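Local coordinates for protein siderophore enterobactin esterase (Emericella nidulans, PDB 6GUO) that hydrolyses the ester bonds of the bacterial siderophore enterobactin, releasing its iron inside the fungal cell, and works as a homodimer, at residues R16-W21 / A62-A67; T68-R73 / A291-I296. One frame throughout, in Å; residues are numbered along the deposited sequence.

Contact 1 of 2, residues R16-W21 / A62-A67; sequences RNMAAW and ALFLTA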
loop_
_atom_site.group_PDB
_atom_site.type_symbol
_atom_site.label_atom_id
_atom_site.label_comp_id
_atom_site.label_asym_id
_atom_site.label_seq_id
_atom_site.Cartn_x
_atom_site.Cartn_y
_atom_site.Cartn_z
ATOM N N ARG A 16 12.215 -6.486 -8.475
ATOM C CA ARG A 16 12.876 -6.116 -9.715
ATOM C C ARG A 16 13.194 -4.628 -9.698
ATOM O O ARG A 16 12.451 -3.841 -9.109
ATOM C CB ARG A 16 11.923 -6.408 -10.874
ATOM C CG ARG A 16 12.583 -6.505 -12.228
ATOM C CD ARG A 16 11.638 -7.137 -13.235
ATOM N NE ARG A 16 12.352 -7.465 -14.462
ATOM C CZ ARG A 16 13.142 -8.527 -14.634
ATOM N NH1 ARG A 16 13.747 -8.707 -15.805
ATOM N NH2 ARG A 16 13.337 -9.415 -13.658
ATOM N N ASN A 17 14.291 -4.251 -10.352
ATOM C CA ASN A 17 14.684 -2.845 -10.500
ATOM C C ASN A 17 14.668 -2.113 -9.163
ATOM O O ASN A 17 14.012 -1.081 -8.996
ATOM C CB ASN A 17 13.799 -2.130 -11.536
ATOM C CG ASN A 17 14.087 -2.568 -12.960
ATOM O OD1 ASN A 17 14.805 -3.545 -13.194
ATOM N ND2 ASN A 17 13.524 -1.840 -13.927
ATOM N N MET A 18 15.357 -2.702 -8.195
ATOM C CA MET A 18 15.628 -2.030 -6.939
ATOM C C MET A 18 17.025 -2.382 -6.456
ATOM O O MET A 18 17.582 -3.423 -6.809
ATOM C CB MET A 18 14.559 -2.326 -5.878
ATOM C CG MET A 18 14.205 -3.782 -5.671
ATOM S SD MET A 18 12.863 -4.006 -4.477
ATOM C CE MET A 18 11.427 -3.358 -5.329
ATOM N N ALA A 19 17.589 -1.467 -5.683
ATOM C CA ALA A 19 18.940 -1.592 -5.152
ATOM C C ALA A 19 18.991 -0.884 -3.818
ATOM O O ALA A 19 18.130 -0.047 -3.515
ATOM C CB ALA A 19 19.945 -0.981 -6.112
ATOM N N ALA A 20 19.991 -1.231 -3.017
ATOM C CA ALA A 20 20.169 -0.631 -1.706
ATOM C C ALA A 20 21.644 -0.334 -1.460
ATOM O O ALA A 20 22.521 -1.006 -2.005
ATOM C CB ALA A 20 19.620 -1.549 -0.626
ATOM N N TRP A 21 21.892 0.701 -0.664
ATOM C CA TRP A 21 23.235 1.078 -0.225
ATOM C C TRP A 21 23.224 1.391 1.265
ATOM O O TRP A 21 22.236 1.910 1.779
ATOM C CB TRP A 21 23.716 2.334 -0.955
ATOM C CG TRP A 21 24.024 2.147 -2.397
ATOM C CD1 TRP A 21 25.247 1.896 -2.945
ATOM C CD2 TRP A 21 23.102 2.220 -3.485
ATOM N NE1 TRP A 21 25.142 1.797 -4.311
ATOM C CE2 TRP A 21 23.834 1.988 -4.670
ATOM C CE3 TRP A 21 21.722 2.444 -3.576
ATOM C CZ2 TRP A 21 23.235 1.984 -5.935
ATOM C CZ3 TRP A 21 21.124 2.442 -4.836
ATOM C CH2 TRP A 21 21.882 2.209 -5.997
ATOM N N ALA A 62 9.850 1.313 6.153
ATOM C CA ALA A 62 8.412 1.051 6.313
ATOM C C ALA A 62 7.553 1.410 5.105
ATOM O O ALA A 62 6.396 0.987 5.038
ATOM C CB ALA A 62 7.895 1.798 7.533
ATOM N N LEU A 63 8.099 2.201 4.182
ATOM C CA LEU A 63 7.328 2.806 3.080
ATOM C C LEU A 63 7.789 2.486 1.659
ATOM O O LEU A 63 7.012 2.651 0.712
ATOM C CB LEU A 63 7.350 4.319 3.240
ATOM C CG LEU A 63 6.919 4.887 4.592
ATOM C CD1 LEU A 63 7.074 6.393 4.566
ATOM C CD2 LEU A 63 5.488 4.496 4.914
ATOM N N PHE A 64 9.037 2.044 1.511
ATOM C CA PHE A 64 9.674 1.838 0.210
ATOM C C PHE A 64 8.870 0.951 -0.728
ATOM O O PHE A 64 8.599 1.325 -1.866
ATOM C CB PHE A 64 11.057 1.221 0.427
ATOM C CG PHE A 64 11.776 0.858 -0.839
ATOM C CD1 PHE A 64 12.193 1.841 -1.726
ATOM C CD2 PHE A 64 12.064 -0.470 -1.130
ATOM C CE1 PHE A 64 12.878 1.509 -2.885
ATOM C CE2 PHE A 64 12.744 -0.811 -2.288
ATOM C CZ PHE A 64 13.155 0.183 -3.166
ATOM N N LEU A 65 8.492 -0.222 -0.235
ATOM C CA LEU A 65 7.833 -1.227 -1.067
ATOM C C LEU A 65 6.434 -0.785 -1.509
ATOM O O LEU A 65 6.048 -1.025 -2.653
ATOM C CB LEU A 65 7.783 -2.578 -0.344
ATOM C CG LEU A 65 9.125 -3.206 0.059
ATOM C CD1 LEU A 65 8.893 -4.474 0.868
ATOM C CD2 LEU A 65 9.999 -3.506 -1.152
ATOM N N THR A 66 5.703 -0.114 -0.619
ATOM C CA THR A 66 4.355 0.383 -0.914
ATOM C C THR A 66 4.424 1.473 -1.970
ATOM O O THR A 66 3.650 1.463 -2.915
ATOM C CB THR A 66 3.655 0.933 0.354
ATOM O OG1 THR A 66 3.545 -0.111 1.330
ATOM C CG2 THR A 66 2.247 1.472 0.042
ATOM N N ALA A 67 5.351 2.415 -1.805
ATOM C CA ALA A 67 5.531 3.479 -2.796
ATOM C C ALA A 67 5.917 2.886 -4.153
ATOM O O ALA A 67 5.354 3.256 -5.184
ATOM C CB ALA A 67 6.586 4.464 -2.329
#
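M18, on strand 18-24, one of the two outermost strands of the sheet within this chain, lays its thioether against the far rim of the F64 phenyl ring. The sulfur stands 3.9 Å from F64 CE2. A line from the ring centroid to M18 SD is 5.2 Å long. It is inclined 76° to the ring normal, so the sulfur sits at the edge and not over a face. This is a Met-aromatic contact of the edge type, in which sulfur meets the ring's C-H rim. M18 CB also lies in the ring plane, 4.0 Å from F64 CZ, so the root and the sulfur of one side chain border neighbouring rim carbons. The two residues come at each other at a slant.

F64 reaches across from helix 60-77 because its CG is anti to the backbone N (chi1 175°), which carries the ring out toward the strand. Rotation about the CG-SD bond (chi3 69°) bends the chain of M18 and brings CE to 4.4 Å from L65 CD2. An unbranched, flexible methionine suits this place, since it can follow both the rim of F64 and the branched end of L65. The F64 side chain also touches D34 and S36 of strand 31-36 and V86 and A88 of strand 83-90, while A14 of the second subunit touches both F64 and L65. A phenylalanine is apt because its long, flat side chain reaches from helix to sheet and offers M18 its C-H rim. The arrangement belongs to the helix-on-sheet packing of an alpha/beta-hydrolase fold, where strand 18-24 carries the sheet on, antiparallel, into the second subunit.

Contact 2 of 2, residues T68-R73 / A291-I296; sequences TETLRR and ALSGGI
I296 of helix 288-301 directs its beta-branch at T70 and L71 of helix 60-77. Its CB lies 4.0 Å from T70 CG2. From there CG2 carries the contact: it is anti to the backbone N, and this turn takes the methyl across to the other helix. It reaches T70 CG2 at 3.9 Å. The same I296 methyl is 3.4 Å from L71 CD2, tighter than usual carbon-carbon contact. On the other branch CG1 leads to CD1, which borders L71 more loosely, 4.4 Å from L71 CD1. L71 meets I296 at about a right angle, whereas T70 crosses it obliquely; a beta-branched residue fits because its methyl sits close to the backbone, where a short reach is enough.

The helix segments run in broadly the same direction, with a signed crossing angle of -43°, and their axes approach to 9.7 Å. In the alpha/beta-hydrolase fold the C-terminal helix packs beside the helix after strand 52-58 on one face of the central sheet, and L71 also rests on strand 83-90 through T84 and V86.

T70 divides its side chain between two tasks. Its methyl joins the apolar patch, while OG1 turns back to hydrogen-bond T66 O one turn earlier. S293 has two conformers; in the one described, its OG bonds G289 O and lies 3.6 Å from T70 OG1. Small hydroxyl residues suit the place where the backbones come nearest, T70 CA and S293 CA being 6.1 Å apart. S293 also packs on G289 of the second subunit.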
loop_
_atom_site.group_PDB
_atom_site.type_symbol
_atom_site.label_atom_id
_atom_site.label_comp_id
_atom_site.label_asym_id
_atom_site.label_seq_id
_atom_site.Cartn_x
_atom_site.Cartn_y
_atom_site.Cartn_z
ATOM N N THR A 68 6.860 1.947 -4.137
ATOM C CA THR A 68 7.329 1.291 -5.357
ATOM C C THR A 68 6.174 0.636 -6.121
ATOM O O THR A 68 5.991 0.872 -7.320
ATOM C CB THR A 68 8.420 0.262 -5.022
ATOM O OG1 THR A 68 9.559 0.953 -4.483
ATOM C CG2 THR A 68 8.834 -0.547 -6.254
ATOM N N GLU A 69 5.385 -0.167 -5.420
ATOM C CA GLU A 69 4.322 -0.913 -6.087
ATOM C C GLU A 69 3.164 -0.031 -6.545
ATOM O O GLU A 69 2.610 -0.263 -7.618
ATOM C CB GLU A 69 3.812 -2.033 -5.207
ATOM C CG GLU A 69 3.078 -3.094 -6.002
ATOM C CD GLU A 69 2.926 -4.357 -5.210
ATOM O OE1 GLU A 69 2.146 -4.321 -4.244
ATOM O OE2 GLU A 69 3.597 -5.364 -5.531
ATOM N N THR A 70 2.799 0.971 -5.744
ATOM C CA THR A 70 1.772 1.926 -6.149
ATOM C C THR A 70 2.141 2.592 -7.474
ATOM O O THR A 70 1.305 2.698 -8.374
ATOM C CB THR A 70 1.541 3.014 -5.081
ATOM O OG1 THR A 70 1.290 2.403 -3.810
ATOM C CG2 THR A 70 0.364 3.884 -5.461
ATOM N N LEU A 71 3.394 3.023 -7.591
ATOM C CA LEU A 71 3.882 3.628 -8.834
ATOM C C LEU A 71 3.879 2.640 -10.002
ATOM O O LEU A 71 3.486 2.995 -11.108
ATOM C CB LEU A 71 5.284 4.219 -8.647
ATOM C CG LEU A 71 5.308 5.543 -7.882
ATOM C CD1 LEU A 71 6.702 5.799 -7.341
ATOM C CD2 LEU A 71 4.831 6.694 -8.761
ATOM N N ARG A 72 4.282 1.399 -9.749
ATOM C CA ARG A 72 4.355 0.398 -10.814
ATOM C C ARG A 72 2.976 0.004 -11.347
ATOM O O ARG A 72 2.835 -0.225 -12.544
ATOM C CB ARG A 72 5.161 -0.819 -10.373
ATOM C CG ARG A 72 6.640 -0.484 -10.316
ATOM C CD ARG A 72 7.484 -1.550 -9.656
ATOM N NE ARG A 72 8.874 -1.103 -9.636
ATOM C CZ ARG A 72 9.924 -1.839 -9.273
ATOM N NH1 ARG A 72 9.780 -3.101 -8.878
ATOM N NH2 ARG A 72 11.144 -1.295 -9.315
ATOM N N ARG A 73 1.964 -0.034 -10.477
ATOM C CA ARG A 73 0.582 -0.229 -10.941
ATOM C C ARG A 73 0.143 0.920 -11.842
ATOM O O ARG A 73 -0.382 0.691 -12.934
ATOM C CB ARG A 73 -0.391 -0.377 -9.770
ATOM C CG ARG A 73 -0.272 -1.706 -9.043
ATOM C CD ARG A 73 -1.483 -1.963 -8.172
ATOM N NE ARG A 73 -1.645 -0.961 -7.120
ATOM C CZ ARG A 73 -1.137 -1.028 -5.886
ATOM N NH1 ARG A 73 -0.396 -2.058 -5.478
ATOM N NH2 ARG A 73 -1.389 -0.044 -5.031
ATOM N N ALA A 291 -2.747 6.729 2.797
ATOM C CA ALA A 291 -2.168 8.076 2.693
ATOM C C ALA A 291 -0.952 8.119 1.767
ATOM O O ALA A 291 -0.770 9.092 1.028
ATOM C CB ALA A 291 -1.814 8.619 4.067
ATOM N N LEU A 292 -0.125 7.075 1.805
ATOM C CA LEU A 292 1.019 6.974 0.894
ATOM C C LEU A 292 0.542 6.765 -0.537
ATOM O O LEU A 292 0.967 7.486 -1.441
ATOM C CB LEU A 292 1.974 5.862 1.320
ATOM C CG LEU A 292 3.209 5.615 0.445
ATOM C CD1 LEU A 292 3.992 6.888 0.127
ATOM C CD2 LEU A 292 4.098 4.617 1.152
ATOM N N SER A 293 -0.365 5.806 -0.731
ATOM C CA SER A 293 -0.962 5.572 -2.046
ATOM C C SER A 293 -1.587 6.854 -2.586
ATOM O O SER A 293 -1.349 7.231 -3.733
ATOM C CB SER A 293 -2.022 4.468 -1.985
ATOM O OG SER A 293 -1.438 3.218 -1.667
ATOM N N GLY A 294 -2.379 7.523 -1.749
ATOM C CA GLY A 294 -3.027 8.786 -2.106
ATOM C C GLY A 294 -2.055 9.902 -2.452
ATOM O O GLY A 294 -2.288 10.665 -3.392
ATOM N N GLY A 295 -0.969 9.999 -1.688
ATOM C CA GLY A 295 0.104 10.961 -1.970
ATOM C C GLY A 295 0.789 10.706 -3.303
ATOM O O GLY A 295 1.077 11.649 -4.045
ATOM N N ILE A 296 1.031 9.432 -3.611
ATOM C CA ILE A 296 1.617 9.031 -4.893
ATOM C C ILE A 296 0.689 9.432 -6.049
ATOM O O ILE A 296 1.149 10.004 -7.038
ATOM C CB ILE A 296 1.930 7.504 -4.954
ATOM C CG1 ILE A 296 2.989 7.088 -3.909
ATOM C CG2 ILE A 296 2.410 7.078 -6.339
ATOM C CD1 ILE A 296 4.382 7.637 -4.113
#

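From the N terminus, the chain passes through strand 18-24 and its neighbour 31-36, then strand 52-58, before helix 60-77 returns to the first of these; contact 1 closes this loop, with 40 residues between its segments. Contact 2 opens directly afterwards on the same helix and spans 217 residues, closing only at helix 288-301 near the C terminus. The loops therefore lie in series, neither nested nor crossed. Helix 60-77 is shared, bridging strand 18-24 and the C-terminal helix. The contacts, centred 12 Å apart, also meet directly: R16 O probably accepts a hydrogen bond from R72 NH1, and L292 packs against L63 and T66. Both reach the second subunit.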